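Local coordinates for leucine-rich repeat protein TpLRR (Treponema pallidum, PDB 6MLX) that is of unknown function but folds as a secreted, probably periplasmic leucine-rich repeat protein of the BspA type, at residues 95-98 / 99-102. Numbering follows the deposited sequence.
Sequences RHHA and FHKC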
loop_
_atom_site.group_PDB
_atom_site.type_symbol
_atom_site.label_atom_id
_atom_site.label_comp_id
_atom_site.label_asym_id
_atom_site.label_seq_id
_atom_site.Cartn_x
_atom_site.Cartn_y
_atom_site.Cartn_z
ATOM N N ARG A 95 -0.231 7.419 0.041
ATOM C CA ARG A 95 0.342 8.188 -1.052
ATOM C C ARG A 95 1.502 7.435 -1.710
ATOM O O ARG A 95 1.925 6.363 -1.266
ATOM C CB ARG A 95 0.762 9.572 -0.560
ATOM C CG ARG A 95 -0.436 10.410 -0.186
ATOM C CD ARG A 95 -0.141 11.879 -0.033
ATOM N NE ARG A 95 -1.403 12.616 -0.121
ATOM C CZ ARG A 95 -1.619 13.814 0.413
ATOM N NH1 ARG A 95 -0.655 14.412 1.099
ATOM N NH2 ARG A 95 -2.812 14.391 0.283
ATOM N N HIS A 96 2.008 8.001 -2.795
ATOM C CA HIS A 96 2.844 7.232 -3.701
ATOM C C HIS A 96 4.149 6.783 -3.029
ATOM O O HIS A 96 4.693 7.450 -2.142
ATOM C CB HIS A 96 3.105 8.029 -4.986
ATOM C CG HIS A 96 3.900 9.282 -4.797
ATOM N ND1 HIS A 96 5.277 9.308 -4.882
ATOM C CD2 HIS A 96 3.511 10.563 -4.578
ATOM C CE1 HIS A 96 5.703 10.544 -4.699
ATOM N NE2 HIS A 96 4.653 11.328 -4.514
ATOM N N HIS A 97 4.600 5.592 -3.418
ATOM C CA HIS A 97 5.831 4.958 -2.947
ATOM C C HIS A 97 5.834 4.677 -1.452
ATOM O O HIS A 97 6.895 4.396 -0.890
ATOM C CB HIS A 97 7.076 5.801 -3.304
ATOM C CG HIS A 97 7.322 5.932 -4.775
ATOM N ND1 HIS A 97 6.738 6.915 -5.540
ATOM C CD2 HIS A 97 8.084 5.197 -5.624
ATOM C CE1 HIS A 97 7.124 6.781 -6.796
ATOM N NE2 HIS A 97 7.944 5.747 -6.874
ATOM N N ALA A 98 4.679 4.739 -0.785
ATOM C CA ALA A 98 4.674 4.701 0.676
ATOM C C ALA A 98 5.365 3.460 1.231
ATOM O O ALA A 98 5.968 3.524 2.306
ATOM C CB ALA A 98 3.251 4.778 1.214
ATOM N N PHE A 99 5.301 2.329 0.523
ATOM C CA PHE A 99 5.952 1.097 0.965
ATOM C C PHE A 99 6.937 0.592 -0.075
ATOM O O PHE A 99 7.193 -0.612 -0.179
ATOM C CB PHE A 99 4.920 0.025 1.302
ATOM C CG PHE A 99 4.045 0.391 2.459
ATOM C CD1 PHE A 99 4.496 0.224 3.761
ATOM C CD2 PHE A 99 2.782 0.931 2.248
ATOM C CE1 PHE A 99 3.706 0.566 4.839
ATOM C CE2 PHE A 99 1.972 1.275 3.325
ATOM C CZ PHE A 99 2.443 1.095 4.628
ATOM N N HIS A 100 7.496 1.512 -0.852
ATOM C CA HIS A 100 8.497 1.152 -1.843
ATOM C C HIS A 100 9.656 0.409 -1.177
ATOM O O HIS A 100 10.148 0.815 -0.120
ATOM C CB HIS A 100 8.964 2.429 -2.564
ATOM C CG HIS A 100 10.120 2.226 -3.494
ATOM N ND1 HIS A 100 9.997 1.604 -4.719
ATOM C CD2 HIS A 100 11.424 2.570 -3.375
ATOM C CE1 HIS A 100 11.179 1.566 -5.310
ATOM N NE2 HIS A 100 12.060 2.152 -4.517
ATOM N N LYS A 101 10.044 -0.723 -1.776
ATOM C CA LYS A 101 11.167 -1.545 -1.309
ATOM C C LYS A 101 10.974 -2.078 0.109
ATOM O O LYS A 101 11.954 -2.289 0.835
ATOM C CB LYS A 101 12.501 -0.792 -1.382
ATOM C CG LYS A 101 13.053 -0.582 -2.773
ATOM C CD LYS A 101 14.348 0.223 -2.697
ATOM C CE LYS A 101 15.483 -0.524 -3.375
ATOM N NZ LYS A 101 15.246 -0.488 -4.858
ATOM N N CYS A 102 9.729 -2.298 0.540
ATOM C CA CYS A 102 9.494 -2.985 1.810
ATOM C C CYS A 102 9.504 -4.485 1.508
ATOM O O CYS A 102 8.465 -5.152 1.395
ATOM C CB CYS A 102 8.197 -2.523 2.461
ATOM S SG CYS A 102 8.290 -0.876 3.190
#
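H97 turns an edge of its imidazole toward the face of the H100 ring in a T-shaped pair, ring centroids 5.6 Å apart and planes at 72°. CD2 is its nearest ring atom, 4.2 Å from CG and ND1 of H100. The two side chains run side by side from a CB–CB contact of 3.9 Å; CG of H100, anti to its backbone N (chi1 173°), carries the ring up beside the H97 side chain, turned steeply against the H97 imidazole. Beneath them a type I turn from H97 to H100 is closed by H100 N donating to H97 O at 2.9 Å. On its other flank the H97 ring is fixed by a nearly straight hydrogen bond, 2.9 Å between H96 ND1 and H97 ND1, either of which may be the donor. K101 CG sits above one face of the H100 ring, displaced toward its rim. F99 leaves the turn for the buried interior, where its CD2 touches A98 CB at 4.0 Å and C102 SG lies at the ring edge. Three overlapping beta turns carry the chain from strand 93-94 toward strand 116-117. Equivalent loops flank this one in the solenoid: F99 packs between F76 and F122, its ring parallel to both, while H97 stacks on H74.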